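Endoglucanase (Thermotoga maritima, PDB 1VHO) is of unproven function but is probably an aminopeptidase of the M42 type that uses two divalent metal ions per subunit. Local coordinates at residues V28-E41 against R46-G58. Sequence-based numbering, arbitrary orientation.
Sequences VSYIKSVIEPFVDE and RHGSLIGYKKGKG
Tyr53 and the pair Asp40–Glu41 meet in a classic beta bulge at the start of edge strand 41-44 of the mixed sheet, while helix 25-35 packs over the neighbouring strand 50-54. The bulge is defined by Tyr53 O, which accepts from Asp40 N (2.7 Å) and, on a lone pair in the carbonyl plane, from Glu41 N (3.3 Å); Tyr53 N returns a bond to Glu41 O. Glu41 and Tyr53 therefore share one sheet face: CG of Glu41 lies in the ring plane, at the CD2 edge (3.6 Å), and the carboxylate stands nearly perpendicular to the ring, 88° between planes. Because CG is set between the backbone N and the carbonyl carbon (chi1 48°), the extended chain crosses Tyr53 and carries OE2 to Tyr216. With an alanine in place of Glu41, the CD2 edge would probably lose its aliphatic neighbour and Tyr216 OH its carboxylate partner.

Earlier in both segments, helix 28-35 and strand 50-54 run nearly parallel, their axes 9.7 Å distant at closest approach. Leu50 points toward the helix: its CB lies alongside Val28 CG1 (3.7 Å), and its CD2 passes Ile31 CG2 and meets Ile35 CD1 tip to tip (3.9 Å). Gly52 leaves room for Ile35 and Val39, since a CB there would press on both. At the other end Asp40 OD1, on its anti side and 22° out of the carboxylate plane, accepts from Lys55 N at 2.8 Å, and one water donates to both Asp40 OD1 and Lys55 O.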
ATOM      1  N   VAL A  28       1.278  -9.056   6.349  1.00 16.25           N
ATOM      2  CA  VAL A  28       0.010  -9.818   6.318  1.00 17.20           C
ATOM      3  C   VAL A  28      -0.306 -10.404   7.664  1.00 19.09           C
ATOM      4  O   VAL A  28      -1.487 -10.425   8.110  1.00 18.50           O
ATOM      5  CB  VAL A  28       0.082 -10.917   5.230  1.00 18.96           C
ATOM      6  CG1 VAL A  28      -1.125 -11.854   5.329  1.00 19.95           C
ATOM      7  CG2 VAL A  28       0.114 -10.309   3.831  1.00 21.45           C
ATOM      8  N   SER A  29       0.710 -10.880   8.408  1.00 17.44           N
ATOM      9  CA  SER A  29       0.449 -11.433   9.750  1.00 17.93           C
ATOM     10  C   SER A  29      -0.096 -10.353  10.656  1.00 17.89           C
ATOM     11  O   SER A  29      -1.007 -10.587  11.464  1.00 18.51           O
ATOM     12  CB  SER A  29       1.766 -11.974  10.378  1.00 21.36           C
ATOM     13  OG  SER A  29       1.446 -12.417  11.689  1.00 21.30           O
ATOM     14  N   TYR A  30       0.463  -9.125  10.536  1.00 16.51           N
ATOM     15  CA  TYR A  30      -0.078  -8.029  11.361  1.00 15.55           C
ATOM     16  C   TYR A  30      -1.526  -7.715  10.977  1.00 15.71           C
ATOM     17  O   TYR A  30      -2.385  -7.551  11.857  1.00 16.28           O
ATOM     18  CB  TYR A  30       0.800  -6.776  11.143  1.00 15.47           C
ATOM     19  CG  TYR A  30       0.330  -5.514  11.840  1.00 13.51           C
ATOM     20  CD1 TYR A  30      -0.647  -4.719  11.202  1.00 16.15           C
ATOM     21  CD2 TYR A  30       0.756  -5.132  13.072  1.00 16.47           C
ATOM     22  CE1 TYR A  30      -1.115  -3.558  11.807  1.00 16.07           C
ATOM     23  CE2 TYR A  30       0.308  -3.963  13.694  1.00 18.13           C
ATOM     24  CZ  TYR A  30      -0.643  -3.190  13.032  1.00 17.31           C
ATOM     25  OH  TYR A  30      -1.105  -2.057  13.657  1.00 19.93           O
ATOM     26  N   ILE A  31      -1.799  -7.572   9.675  1.00 16.71           N
ATOM     27  CA  ILE A  31      -3.174  -7.219   9.249  1.00 18.70           C
ATOM     28  C   ILE A  31      -4.138  -8.329   9.656  1.00 19.41           C
ATOM     29  O   ILE A  31      -5.219  -8.018  10.150  1.00 20.70           O
ATOM     30  CB  ILE A  31      -3.244  -6.999   7.729  1.00 19.13           C
ATOM     31  CG1 ILE A  31      -2.327  -5.814   7.356  1.00 17.10           C
ATOM     32  CG2 ILE A  31      -4.667  -6.800   7.227  1.00 16.32           C
ATOM     33  CD1 ILE A  31      -2.087  -5.730   5.850  1.00 17.63           C
ATOM     34  N   LYS A  32      -3.729  -9.585   9.493  1.00 19.27           N
ATOM     35  CA  LYS A  32      -4.593 -10.699   9.911  1.00 22.34           C
ATOM     36  C   LYS A  32      -4.982 -10.568  11.364  1.00 21.98           C
ATOM     37  O   LYS A  32      -6.162 -10.699  11.760  1.00 21.41           O
ATOM     38  CB  LYS A  32      -3.929 -12.043   9.614  1.00 25.45           C
ATOM     39  CG  LYS A  32      -4.731 -13.244  10.066  1.00 32.21           C
ATOM     40  CD  LYS A  32      -4.040 -14.554   9.682  1.00 37.65           C
ATOM     41  CE  LYS A  32      -4.909 -15.746  10.115  1.00 42.57           C
ATOM     42  NZ  LYS A  32      -5.249 -15.659  11.574  1.00 44.86           N
ATOM     43  N   SER A  33      -4.032 -10.224  12.239  1.00 19.42           N
ATOM     44  CA  SER A  33      -4.348 -10.070  13.652  1.00 20.71           C
ATOM     45  C   SER A  33      -5.221  -8.884  13.986  1.00 22.00           C
ATOM     46  O   SER A  33      -6.042  -8.985  14.958  1.00 21.05           O
ATOM     47  CB  SER A  33      -3.015 -10.045  14.417  0.65 21.19           C
ATOM     48  OG  SER A  33      -3.195 -10.100  15.796  0.65 22.55           O
ATOM     49  N   VAL A  34      -5.066  -7.740  13.289  1.00 18.31           N
ATOM     50  CA  VAL A  34      -5.905  -6.608  13.667  1.00 18.22           C
ATOM     51  C   VAL A  34      -7.315  -6.797  13.073  1.00 17.07           C
ATOM     52  O   VAL A  34      -8.242  -6.194  13.657  1.00 19.58           O
ATOM     53  CB  VAL A  34      -5.290  -5.290  13.142  0.65 21.74           C
ATOM     54  CG1 VAL A  34      -6.159  -4.085  13.434  0.65 18.23           C
ATOM     55  CG2 VAL A  34      -3.901  -5.091  13.766  0.65 25.25           C
ATOM     56  N   ILE A  35      -7.485  -7.496  11.978  1.00 16.03           N
ATOM     57  CA  ILE A  35      -8.841  -7.641  11.423  1.00 17.63           C
ATOM     58  C   ILE A  35      -9.617  -8.797  11.998  1.00 18.97           C
ATOM     59  O   ILE A  35     -10.853  -8.886  11.838  1.00 18.48           O
ATOM     60  CB  ILE A  35      -8.872  -7.729   9.884  1.00 17.53           C
ATOM     61  CG1 ILE A  35      -8.297  -9.059   9.383  1.00 18.61           C
ATOM     62  CG2 ILE A  35      -8.162  -6.509   9.333  1.00 18.40           C
ATOM     63  CD1 ILE A  35      -8.545  -9.296   7.891  1.00 22.99           C
ATOM     64  N   GLU A  36      -8.951  -9.724  12.669  1.00 17.02           N
ATOM     65  CA  GLU A  36      -9.603 -10.881  13.274  1.00 20.65           C
ATOM     66  C   GLU A  36     -10.879 -10.640  14.039  1.00 18.59           C
ATOM     67  O   GLU A  36     -11.868 -11.365  13.899  1.00 20.01           O
ATOM     68  CB  GLU A  36      -8.609 -11.539  14.303  1.00 21.85           C
ATOM     69  CG  GLU A  36      -7.834 -12.622  13.675  1.00 26.80           C
ATOM     70  CD  GLU A  36      -7.176 -13.588  14.676  1.00 29.21           C
ATOM     71  OE1 GLU A  36      -6.919 -13.195  15.833  1.00 26.49           O
ATOM     72  OE2 GLU A  36      -6.942 -14.706  14.153  1.00 31.85           O
ATOM     73  N   PRO A  37     -10.940  -9.664  14.920  1.00 19.50           N
ATOM     74  CA  PRO A  37     -12.149  -9.400  15.691  1.00 19.72           C
ATOM     75  C   PRO A  37     -13.309  -8.848  14.854  1.00 20.88           C
ATOM     76  O   PRO A  37     -14.427  -8.684  15.368  1.00 21.30           O
ATOM     77  CB  PRO A  37     -11.729  -8.318  16.660  1.00 19.76           C
ATOM     78  CG  PRO A  37     -10.218  -8.391  16.705  1.00 18.43           C
ATOM     79  CD  PRO A  37      -9.831  -8.778  15.328  1.00 18.98           C
ATOM     80  N   PHE A  38     -13.073  -8.539  13.589  1.00 21.09           N
ATOM     81  CA  PHE A  38     -14.070  -7.896  12.739  1.00 21.08           C
ATOM     82  C   PHE A  38     -14.475  -8.673  11.522  1.00 21.41           C
ATOM     83  O   PHE A  38     -15.185  -8.149  10.618  1.00 21.89           O
ATOM     84  CB  PHE A  38     -13.459  -6.526  12.327  1.00 17.96           C
ATOM     85  CG  PHE A  38     -13.005  -5.706  13.511  1.00 20.12           C
ATOM     86  CD1 PHE A  38     -13.897  -5.296  14.477  1.00 18.70           C
ATOM     87  CD2 PHE A  38     -11.677  -5.328  13.635  1.00 21.93           C
ATOM     88  CE1 PHE A  38     -13.508  -4.518  15.557  1.00 22.58           C
ATOM     89  CE2 PHE A  38     -11.255  -4.562  14.715  1.00 24.53           C
ATOM     90  CZ  PHE A  38     -12.168  -4.178  15.700  1.00 24.97           C
ATOM     91  N   VAL A  39     -13.973  -9.888  11.342  1.00 19.95           N
ATOM     92  CA  VAL A  39     -14.348 -10.698  10.207  1.00 21.90           C
ATOM     93  C   VAL A  39     -14.930 -12.059  10.641  1.00 24.14           C
ATOM     94  O   VAL A  39     -14.643 -12.544  11.732  1.00 23.72           O
ATOM     95  CB  VAL A  39     -13.193 -10.999   9.230  1.00 22.67           C
ATOM     96  CG1 VAL A  39     -12.628  -9.718   8.633  1.00 22.59           C
ATOM     97  CG2 VAL A  39     -12.048 -11.802   9.857  1.00 21.18           C
ATOM     98  N   ASP A  40     -15.730 -12.641   9.744  1.00 25.78           N
ATOM     99  CA  ASP A  40     -16.251 -13.994  10.027  1.00 27.13           C
ATOM    100  C   ASP A  40     -15.103 -14.966   9.774  1.00 28.29           C
ATOM    101  O   ASP A  40     -14.999 -15.988  10.452  1.00 28.06           O
ATOM    102  CB  ASP A  40     -17.442 -14.309   9.111  1.00 26.48           C
ATOM    103  CG  ASP A  40     -18.612 -13.493   9.646  1.00 32.38           C
ATOM    104  OD1 ASP A  40     -19.022 -12.512   9.038  1.00 30.54           O
ATOM    105  OD2 ASP A  40     -19.071 -13.846  10.753  1.00 36.77           O
ATOM    106  N   GLU A  41     -14.286 -14.673   8.762  1.00 26.28           N
ATOM    107  CA  GLU A  41     -13.131 -15.502   8.467  1.00 27.99           C
ATOM    108  C   GLU A  41     -12.085 -14.744   7.655  1.00 28.68           C
ATOM    109  O   GLU A  41     -12.370 -13.681   7.091  1.00 25.59           O
ATOM    110  CB  GLU A  41     -13.466 -16.789   7.723  1.00 32.60           C
ATOM    111  CG  GLU A  41     -14.358 -16.660   6.526  1.00 38.41           C
ATOM    112  CD  GLU A  41     -14.754 -17.999   5.907  1.00 42.95           C
ATOM    113  OE1 GLU A  41     -15.798 -18.559   6.297  1.00 43.28           O
ATOM    114  OE2 GLU A  41     -14.030 -18.471   5.017  1.00 41.01           O
ATOM    115  N   ARG A  46      -2.211 -18.896  -1.924  1.00 35.87           N
ATOM    116  CA  ARG A  46      -0.959 -19.655  -1.972  1.00 37.19           C
ATOM    117  C   ARG A  46       0.223 -18.707  -2.129  1.00 36.39           C
ATOM    118  O   ARG A  46       1.339 -19.079  -1.772  1.00 36.25           O
ATOM    119  CB  ARG A  46      -1.017 -20.719  -3.050  1.00 42.31           C
ATOM    120  CG  ARG A  46      -1.098 -20.243  -4.484  1.00 47.67           C
ATOM    121  CD  ARG A  46      -1.381 -21.402  -5.435  1.00 52.78           C
ATOM    122  NE  ARG A  46      -1.130 -21.070  -6.829  1.00 55.44           N
ATOM    123  CZ  ARG A  46       0.070 -21.009  -7.399  1.00 58.99           C
ATOM    124  NH1 ARG A  46       1.183 -21.257  -6.711  1.00 59.45           N
ATOM    125  NH2 ARG A  46       0.174 -20.697  -8.688  1.00 59.25           N
ATOM    126  N   HIS A  47      -0.007 -17.504  -2.649  1.00 34.59           N
ATOM    127  CA  HIS A  47       1.048 -16.508  -2.806  1.00 31.89           C
ATOM    128  C   HIS A  47       1.215 -15.648  -1.556  1.00 30.15           C
ATOM    129  O   HIS A  47       2.196 -14.885  -1.467  1.00 30.25           O
ATOM    130  CB  HIS A  47       0.829 -15.655  -4.038  1.00 36.34           C
ATOM    131  CG  HIS A  47       0.947 -16.415  -5.324  1.00 40.82           C
ATOM    132  ND1 HIS A  47      -0.147 -16.758  -6.087  1.00 44.85           N
ATOM    133  CD2 HIS A  47       2.023 -16.914  -5.972  1.00 41.94           C
ATOM    134  CE1 HIS A  47       0.260 -17.414  -7.159  1.00 45.44           C
ATOM    135  NE2 HIS A  47       1.577 -17.521  -7.113  1.00 42.86           N
ATOM    136  N   GLY A  48       0.294 -15.725  -0.609  1.00 25.82           N
ATOM    137  CA  GLY A  48       0.395 -14.986   0.635  1.00 26.00           C
ATOM    138  C   GLY A  48      -0.548 -13.797   0.784  1.00 24.22           C
ATOM    139  O   GLY A  48      -0.435 -13.080   1.793  1.00 22.02           O
ATOM    140  N   SER A  49      -1.526 -13.662  -0.096  1.00 23.59           N
ATOM    141  CA  SER A  49      -2.496 -12.551   0.011  1.00 24.36           C
ATOM    142  C   SER A  49      -3.490 -12.897   1.099  1.00 24.94           C
ATOM    143  O   SER A  49      -3.639 -14.099   1.451  1.00 28.09           O
ATOM    144  CB  SER A  49      -3.213 -12.267  -1.288  1.00 20.46           C
ATOM    145  OG  SER A  49      -2.376 -11.761  -2.319  1.00 21.75           O
ATOM    146  N   LEU A  50      -4.138 -11.916   1.706  1.00 22.08           N
ATOM    147  CA  LEU A  50      -5.086 -12.154   2.756  1.00 23.00           C
ATOM    148  C   LEU A  50      -6.470 -11.613   2.366  1.00 24.17           C
ATOM    149  O   LEU A  50      -6.553 -10.487   1.856  1.00 23.07           O
ATOM    150  CB  LEU A  50      -4.606 -11.490   4.062  1.00 21.61           C
ATOM    151  CG  LEU A  50      -5.547 -11.563   5.258  1.00 21.13           C
ATOM    152  CD1 LEU A  50      -5.494 -12.938   5.925  1.00 26.12           C
ATOM    153  CD2 LEU A  50      -5.197 -10.497   6.301  1.00 22.67           C
ATOM    154  N   ILE A  51      -7.504 -12.421   2.503  1.00 23.20           N
ATOM    155  CA  ILE A  51      -8.879 -11.982   2.188  1.00 23.65           C
ATOM    156  C   ILE A  51      -9.730 -12.062   3.436  1.00 24.14           C
ATOM    157  O   ILE A  51      -9.854 -13.152   4.041  1.00 27.97           O
ATOM    158  CB  ILE A  51      -9.541 -12.771   1.038  1.00 22.66           C
ATOM    159  CG1 ILE A  51      -8.840 -12.503  -0.283  1.00 22.24           C
ATOM    160  CG2 ILE A  51     -11.038 -12.336   0.915  1.00 21.76           C
ATOM    161  CD1 ILE A  51      -7.526 -13.238  -0.525  1.00 27.80           C
ATOM    162  N   GLY A  52     -10.228 -10.928   3.931  1.00 23.49           N
ATOM    163  CA  GLY A  52     -11.076 -10.940   5.147  1.00 20.95           C
ATOM    164  C   GLY A  52     -12.525 -11.113   4.651  1.00 23.67           C
ATOM    165  O   GLY A  52     -12.875 -10.381   3.684  1.00 25.04           O
ATOM    166  N   TYR A  53     -13.319 -11.945   5.278  1.00 20.73           N
ATOM    167  CA  TYR A  53     -14.714 -12.120   4.824  1.00 23.69           C
ATOM    168  C   TYR A  53     -15.699 -11.755   5.918  1.00 22.94           C
ATOM    169  O   TYR A  53     -15.619 -12.250   7.052  1.00 22.44           O
ATOM    170  CB  TYR A  53     -14.944 -13.554   4.345  1.00 24.25           C
ATOM    171  CG  TYR A  53     -16.397 -13.902   4.098  1.00 29.59           C
ATOM    172  CD1 TYR A  53     -17.131 -13.186   3.166  1.00 30.44           C
ATOM    173  CD2 TYR A  53     -17.045 -14.912   4.795  1.00 34.01           C
ATOM    174  CE1 TYR A  53     -18.451 -13.476   2.905  1.00 33.53           C
ATOM    175  CE2 TYR A  53     -18.380 -15.225   4.538  1.00 35.76           C
ATOM    176  CZ  TYR A  53     -19.064 -14.501   3.589  1.00 36.70           C
ATOM    177  OH  TYR A  53     -20.391 -14.755   3.308  1.00 39.66           O
ATOM    178  N   LYS A  54     -16.570 -10.802   5.596  1.00 22.19           N
ATOM    179  CA  LYS A  54     -17.571 -10.348   6.579  1.00 23.16           C
ATOM    180  C   LYS A  54     -18.960 -10.542   5.955  1.00 25.33           C
ATOM    181  O   LYS A  54     -19.323  -9.922   4.941  1.00 23.31           O
ATOM    182  CB  LYS A  54     -17.312  -8.917   7.001  1.00 23.87           C
ATOM    183  CG  LYS A  54     -18.325  -8.286   7.927  1.00 24.42           C
ATOM    184  CD  LYS A  54     -18.446  -8.999   9.259  1.00 27.22           C
ATOM    185  CE  LYS A  54     -19.694  -8.503  10.009  1.00 27.46           C
ATOM    186  NZ  LYS A  54     -19.666  -7.038  10.180  1.00 27.58           N
ATOM    187  N   LYS A  55     -19.675 -11.525   6.503  1.00 23.37           N
ATOM    188  CA  LYS A  55     -21.005 -11.850   5.976  1.00 25.75           C
ATOM    189  C   LYS A  55     -22.010 -10.760   6.277  1.00 24.42           C
ATOM    190  O   LYS A  55     -21.983 -10.138   7.339  1.00 25.18           O
ATOM    191  CB  LYS A  55     -21.488 -13.185   6.592  1.00 31.82           C
ATOM    192  CG  LYS A  55     -22.930 -13.527   6.268  1.00 36.95           C
ATOM    193  CD  LYS A  55     -23.352 -14.890   6.780  1.00 42.40           C
ATOM    194  CE  LYS A  55     -23.628 -15.865   5.641  1.00 45.54           C
ATOM    195  NZ  LYS A  55     -24.235 -17.134   6.172  1.00 48.56           N
ATOM    196  N   GLY A  56     -22.851 -10.486   5.297  1.00 26.52           N
ATOM    197  CA  GLY A  56     -23.916  -9.479   5.463  1.00 29.46           C
ATOM    198  C   GLY A  56     -25.247 -10.262   5.374  1.00 31.85           C
ATOM    199  O   GLY A  56     -25.324 -11.371   5.922  1.00 32.57           O
ATOM    200  N   LYS A  57     -26.229  -9.734   4.663  1.00 33.85           N
ATOM    201  CA  LYS A  57     -27.519 -10.452   4.559  1.00 35.41           C
ATOM    202  C   LYS A  57     -27.602 -11.252   3.277  1.00 36.88           C
ATOM    203  O   LYS A  57     -28.662 -11.807   2.944  1.00 38.92           O
ATOM    204  CB  LYS A  57     -28.675  -9.480   4.652  1.00 36.86           C
ATOM    205  CG  LYS A  57     -28.816  -8.741   5.986  1.00 40.67           C
ATOM    206  CD  LYS A  57     -30.020  -7.804   5.845  1.00 45.05           C
ATOM    207  CE  LYS A  57     -30.737  -7.575   7.150  1.00 49.50           C
ATOM    208  NZ  LYS A  57     -30.647  -6.145   7.569  1.00 51.37           N
ATOM    209  N   GLY A  58     -26.540 -11.261   2.472  1.00 35.34           N
ATOM    210  CA  GLY A  58     -26.479 -12.009   1.251  1.00 35.05           C
ATOM    211  C   GLY A  58     -27.076 -11.376   0.015  1.00 35.92           C
ATOM    212  O   GLY A  58     -27.183 -12.097  -1.005  1.00 36.72           O
TER
HETATM  213  O   HOH W   1     -16.928  -6.120  10.646  1.00 27.89           O
HETATM  214  O   HOH W   2     -21.283 -11.190   9.705  1.00 30.91           O